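UDP-N-Acetylglucosamine 2-Epimerase (Thermus thermophilus, PDB 1V4V) probably catalyses the epimerisation of UDP-N-acetylglucosamine at C2 of the sugar, interconverting it with UDP-N-acetylmannosamine, as a two-domain homodimer of the GT-B type. Local coordinates at residues Tyr200-Met205 and Ala269-Ala274; Glu288-Gly293 and Ala344-Gly349. All blocks are in the same frame, centred on the assembly; numbering follows the deposited sequence. Where two conformers were deposited one is given.

Interaction 1 (Tyr200-Met205 and Ala269-Ala274); sequences YVTVTM and AALMRA
Thr202 and Tyr200 meet Leu271 and Ala274 in a helix-on-sheet contact of a Rossmann-like domain, where the C-terminal end of helix 265-273 lies over strand 200-203. The closest packing is at Thr202. Its OG1 is 3.3 Å from Leu271 CG, and its methyl CG2 lies 4.1 Å from Leu271 CD2. The two branched side chains meet at a slant. With OG1 anti to the carbonyl carbon (chi1 -64°), Thr202 turns its hydroxyl to the end of the helix, where it hydrogen-bonds to Ser275 OG; the Ser275 hydroxyl is also hydrogen-bonded to Leu271 O. The polar atom of a buried threonine is thereby satisfied beside an otherwise apolar leucine. Met272, a selenomethionine here, adds a looser touch, its CG 4.4 Å from Thr202 CG2.

Nearer the start of the strand, Ala274 O lies in the plane of the Tyr200 ring, at its edge, 3.6 Å from CD1. That carbonyl accepts from a water 2.7 Å away, and the same water accepts from Tyr200 N at 2.8 Å, bridging the end of the helix to the strand backbone.

Strand 200-203 runs between strands 232-236 and 275-280. Val201 and Val203 point away from helix 265-273, and Val203 packs on helix 214-227, while Leu271 reaches across to Val234 and Met272 to Leu278.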
loop_
_atom_site.group_PDB
_atom_site.type_symbol
_atom_site.label_atom_id
_atom_site.label_comp_id
_atom_site.label_asym_id
_atom_site.label_seq_id
_atom_site.Cartn_x
_atom_site.Cartn_y
_atom_site.Cartn_z
ATOM N N TYR A 200 -36.823 -23.823 21.002
ATOM C CA TYR A 200 -37.131 -22.672 20.166
ATOM C C TYR A 200 -36.702 -22.818 18.717
ATOM O O TYR A 200 -35.808 -23.597 18.392
ATOM C CB TYR A 200 -36.434 -21.417 20.691
ATOM C CG TYR A 200 -36.600 -21.164 22.170
ATOM C CD1 TYR A 200 -35.552 -21.413 23.057
ATOM C CD2 TYR A 200 -37.792 -20.656 22.678
ATOM C CE1 TYR A 200 -35.688 -21.156 24.420
ATOM C CE2 TYR A 200 -37.943 -20.399 24.042
ATOM C CZ TYR A 200 -36.885 -20.649 24.903
ATOM O OH TYR A 200 -37.023 -20.384 26.248
ATOM N N VAL A 201 -37.372 -22.048 17.868
ATOM C CA VAL A 201 -37.051 -21.943 16.452
ATOM C C VAL A 201 -36.985 -20.431 16.270
ATOM O O VAL A 201 -37.949 -19.730 16.578
ATOM C CB VAL A 201 -38.162 -22.496 15.529
ATOM C CG1 VAL A 201 -37.855 -22.128 14.081
ATOM C CG2 VAL A 201 -38.248 -24.017 15.666
ATOM N N THR A 202 -35.848 -19.922 15.809
ATOM C CA THR A 202 -35.726 -18.484 15.601
ATOM C C THR A 202 -36.145 -18.165 14.181
ATOM O O THR A 202 -35.759 -18.860 13.238
ATOM C CB THR A 202 -34.282 -17.990 15.831
ATOM O OG1 THR A 202 -33.917 -18.189 17.201
ATOM C CG2 THR A 202 -34.167 -16.499 15.497
ATOM N N VAL A 203 -36.966 -17.130 14.038
ATOM C CA VAL A 203 -37.444 -16.713 12.727
ATOM C C VAL A 203 -37.042 -15.278 12.433
ATOM O O VAL A 203 -37.120 -14.409 13.309
ATOM C CB VAL A 203 -38.983 -16.816 12.622
ATOM C CG1 VAL A 203 -39.449 -16.255 11.287
ATOM C CG2 VAL A 203 -39.431 -18.265 12.766
ATOM N N THR A 204 -36.625 -15.049 11.191
ATOM C CA THR A 204 -36.211 -13.728 10.728
ATOM C C THR A 204 -36.555 -13.543 9.238
ATOM O O THR A 204 -36.159 -14.344 8.383
ATOM C CB THR A 204 -34.686 -13.519 10.947
ATOM O OG1 THR A 204 -34.481 -12.725 12.120
ATOM C CG2 THR A 204 -34.029 -12.853 9.747
HETATM N N MSE A 205 -37.341 -12.514 8.929
HETATM C CA MSE A 205 -37.708 -12.212 7.532
HETATM C C MSE A 205 -37.616 -10.711 7.324
HETATM O O MSE A 205 -38.341 -9.946 7.971
HETATM C CB MSE A 205 -39.154 -12.685 7.293
HETATM C CG MSE A 205 -39.338 -14.222 7.221
HETATM SE SE MSE A 205 -40.990 -14.725 6.364
HETATM C CE MSE A 205 -42.144 -14.256 7.790
ATOM N N ALA A 269 -27.625 -13.534 19.144
ATOM C CA ALA A 269 -26.720 -14.675 19.066
ATOM C C ALA A 269 -27.100 -15.719 20.113
ATOM O O ALA A 269 -27.063 -16.923 19.848
ATOM C CB ALA A 269 -25.273 -14.227 19.279
ATOM N N ALA A 270 -27.461 -15.251 21.305
ATOM C CA ALA A 270 -27.850 -16.148 22.386
ATOM C C ALA A 270 -29.133 -16.891 22.013
ATOM O O ALA A 270 -29.247 -18.096 22.230
ATOM C CB ALA A 270 -28.050 -15.355 23.674
ATOM N N LEU A 271 -30.092 -16.167 21.446
ATOM C CA LEU A 271 -31.357 -16.771 21.036
ATOM C C LEU A 271 -31.110 -17.864 19.999
ATOM O O LEU A 271 -31.636 -18.970 20.106
ATOM C CB LEU A 271 -32.280 -15.708 20.445
ATOM C CG LEU A 271 -33.612 -16.196 19.866
ATOM C CD1 LEU A 271 -34.441 -16.888 20.950
ATOM C CD2 LEU A 271 -34.362 -15.009 19.297
HETATM N N MSE A 272 -30.313 -17.549 18.983
HETATM C CA MSE A 272 -30.017 -18.534 17.952
HETATM C C MSE A 272 -29.342 -19.766 18.538
HETATM O O MSE A 272 -29.707 -20.897 18.212
HETATM C CB MSE A 272 -29.121 -17.928 16.865
HETATM C CG MSE A 272 -29.794 -16.881 16.000
HETATM SE SE MSE A 272 -28.659 -16.403 14.491
HETATM C CE MSE A 272 -27.420 -15.265 15.425
ATOM N N ARG A 273 -28.355 -19.553 19.402
ATOM C CA ARG A 273 -27.641 -20.664 20.013
ATOM C C ARG A 273 -28.589 -21.581 20.788
ATOM O O ARG A 273 -28.382 -22.793 20.848
ATOM C CB ARG A 273 -26.543 -20.143 20.945
ATOM C CG ARG A 273 -25.624 -21.236 21.466
ATOM C CD ARG A 273 -24.537 -20.678 22.373
ATOM N NE ARG A 273 -25.085 -20.156 23.620
ATOM C CZ ARG A 273 -24.349 -19.730 24.642
ATOM N NH1 ARG A 273 -23.025 -19.761 24.564
ATOM N NH2 ARG A 273 -24.937 -19.284 25.743
ATOM N N ALA A 274 -29.634 -21.003 21.369
ATOM C CA ALA A 274 -30.605 -21.786 22.138
ATOM C C ALA A 274 -31.706 -22.387 21.265
ATOM O O ALA A 274 -32.617 -23.040 21.774
ATOM C CB ALA A 274 -31.236 -20.909 23.218
HETATM O O HOH W 1 -34.319 -25.057 21.290
#

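Interaction 2 (Glu288-Gly293 and Ala344-Gly349); sequences EGAALG and AKNPYG
Asn346 lies against Ala290 at the C-terminal end of helix 283-291, and its carboxamide joins an Asx turn to a Schellman-capped helix. The two ends of the amide have separate tasks. With CG anti to the backbone N (chi1 -176°), the amide is carried toward the helix, and two bonds at OD1, both from its own loop, orient it there. OD1 accepts from Tyr348 N at 2.6 Å, in the carbonyl plane. It also accepts from Gly349 N at 3.2 Å, but that donor stands well above the plane, 60° out of it. These two bonds fix the rotation of the amide and direct ND2 at Ala290 O, 3.2 Å away, in a weak, bent hydrogen bond (N-H...acceptor angle 132°). A leucine in place of Asn346 would probably leave the N-H groups of Tyr348 and Gly349 without their shared acceptor and let the turn drift from the helix end.

Beside the amide, Ala290 CB meets the edge of the Tyr348 ring near its plane, 4.4 Å from CE2, while Pro347 CG covers one face, 3.8 Å above the ring centre. Ile313 packs against Ala290, Pro347 and Tyr348, and Glu307 of helix 306-311 also touches the tyrosine. A glycerol, probably from the crystallisation liquor, lies about 3 Å from the Tyr348 side chain and may mark a pocket.

Ala290 O is where the two motifs converge. Gly293, whose positive phi closes the Schellman motif, donates its N-H to that oxygen at 3.1 Å, and a water 3.2 Å from it donates as well; the same water also donates to Ala344 O.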
loop_
_atom_site.group_PDB
_atom_site.type_symbol
_atom_site.label_atom_id
_atom_site.label_comp_id
_atom_site.label_asym_id
_atom_site.label_seq_id
_atom_site.Cartn_x
_atom_site.Cartn_y
_atom_site.Cartn_z
ATOM N N GLU A 288 -24.417 -16.414 10.529
ATOM C CA GLU A 288 -24.327 -16.393 11.983
ATOM C C GLU A 288 -24.805 -17.730 12.540
ATOM O O GLU A 288 -24.216 -18.274 13.470
ATOM C CB GLU A 288 -25.175 -15.265 12.563
ATOM C CG GLU A 288 -24.535 -13.896 12.465
ATOM C CD GLU A 288 -25.262 -12.874 13.310
ATOM O OE1 GLU A 288 -25.474 -13.152 14.510
ATOM O OE2 GLU A 288 -25.615 -11.798 12.782
ATOM N N GLY A 289 -25.879 -18.260 11.968
ATOM C CA GLY A 289 -26.379 -19.541 12.436
ATOM C C GLY A 289 -25.298 -20.593 12.285
ATOM O O GLY A 289 -25.057 -21.391 13.192
ATOM N N ALA A 290 -24.622 -20.584 11.141
ATOM C CA ALA A 290 -23.560 -21.551 10.878
ATOM C C ALA A 290 -22.405 -21.449 11.874
ATOM O O ALA A 290 -21.784 -22.455 12.224
ATOM C CB ALA A 290 -23.045 -21.378 9.448
ATOM N N ALA A 291 -22.113 -20.238 12.338
ATOM C CA ALA A 291 -21.026 -20.052 13.299
ATOM C C ALA A 291 -21.373 -20.763 14.606
ATOM O O ALA A 291 -20.509 -21.331 15.274
ATOM C CB ALA A 291 -20.801 -18.559 13.555
ATOM N N LEU A 292 -22.656 -20.744 14.947
ATOM C CA LEU A 292 -23.143 -21.365 16.173
ATOM C C LEU A 292 -23.506 -22.837 15.994
ATOM O O LEU A 292 -23.899 -23.505 16.948
ATOM C CB LEU A 292 -24.363 -20.589 16.678
ATOM C CG LEU A 292 -24.117 -19.115 17.019
ATOM C CD1 LEU A 292 -25.436 -18.358 17.116
ATOM C CD2 LEU A 292 -23.344 -19.035 18.330
ATOM N N GLY A 293 -23.373 -23.345 14.775
ATOM C CA GLY A 293 -23.708 -24.735 14.528
ATOM C C GLY A 293 -25.210 -24.951 14.598
ATOM O O GLY A 293 -25.685 -26.022 14.987
ATOM N N ALA A 344 -21.895 -30.234 10.305
ATOM C CA ALA A 344 -21.202 -29.858 9.077
ATOM C C ALA A 344 -20.042 -28.907 9.356
ATOM O O ALA A 344 -20.125 -28.046 10.229
ATOM C CB ALA A 344 -22.175 -29.220 8.105
ATOM N N LYS A 345 -18.954 -29.075 8.615
ATOM C CA LYS A 345 -17.785 -28.221 8.786
ATOM C C LYS A 345 -18.133 -26.812 8.315
ATOM O O LYS A 345 -18.638 -26.633 7.209
ATOM C CB LYS A 345 -16.611 -28.765 7.963
ATOM C CG LYS A 345 -15.368 -27.889 8.004
ATOM C CD LYS A 345 -14.316 -28.364 7.018
ATOM C CE LYS A 345 -13.157 -27.376 6.939
ATOM N NZ LYS A 345 -12.507 -27.176 8.261
ATOM N N ASN A 346 -17.876 -25.817 9.158
ATOM C CA ASN A 346 -18.160 -24.431 8.795
ATOM C C ASN A 346 -17.152 -24.023 7.721
ATOM O O ASN A 346 -15.949 -24.020 7.972
ATOM C CB ASN A 346 -18.009 -23.520 10.016
ATOM C CG ASN A 346 -18.386 -22.087 9.715
ATOM O OD1 ASN A 346 -17.948 -21.517 8.719
ATOM N ND2 ASN A 346 -19.200 -21.493 10.582
ATOM N N PRO A 347 -17.630 -23.667 6.519
ATOM C CA PRO A 347 -16.748 -23.268 5.418
ATOM C C PRO A 347 -16.130 -21.879 5.566
ATOM O O PRO A 347 -15.352 -21.457 4.714
ATOM C CB PRO A 347 -17.668 -23.351 4.212
ATOM C CG PRO A 347 -18.953 -22.826 4.783
ATOM C CD PRO A 347 -19.045 -23.556 6.115
ATOM N N TYR A 348 -16.468 -21.178 6.645
ATOM C CA TYR A 348 -15.949 -19.829 6.872
ATOM C C TYR A 348 -14.833 -19.767 7.910
ATOM O O TYR A 348 -13.988 -18.875 7.866
ATOM C CB TYR A 348 -17.078 -18.898 7.312
ATOM C CG TYR A 348 -18.316 -18.990 6.451
ATOM C CD1 TYR A 348 -18.309 -18.541 5.130
ATOM C CD2 TYR A 348 -19.491 -19.545 6.953
ATOM C CE1 TYR A 348 -19.454 -18.645 4.327
ATOM C CE2 TYR A 348 -20.633 -19.653 6.163
ATOM C CZ TYR A 348 -20.606 -19.203 4.855
ATOM O OH TYR A 348 -21.736 -19.322 4.076
ATOM N N GLY A 349 -14.835 -20.707 8.846
ATOM C CA GLY A 349 -13.816 -20.719 9.882
ATOM C C GLY A 349 -14.208 -21.667 10.998
ATOM O O GLY A 349 -15.381 -22.014 11.120
HETATM O O HOH W 2 -21.071 -25.121 10.682
#

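In the fold
The two interactions follow one another along the chain, 200-205 with 269-274 closing before 288-293 with 344-349 opens, and their centres are 15 Å apart. Both belong to the domain built on the six-stranded parallel sheet, one of the two parallel sheets of this GT-B chain. Interaction 1 lies between that sheet and helix 265-273; interaction 2 lies nearer the middle of the chain, between helix 283-291 and the loop leading to the last helix, 353-364. The two helices, joined through strand 275-280, pack directly: Leu292 CD1 rests 3.7 Å from Met272 CB. The packing thus leads from a central strand, through two adjoining helices, to the loop before helix 353-364.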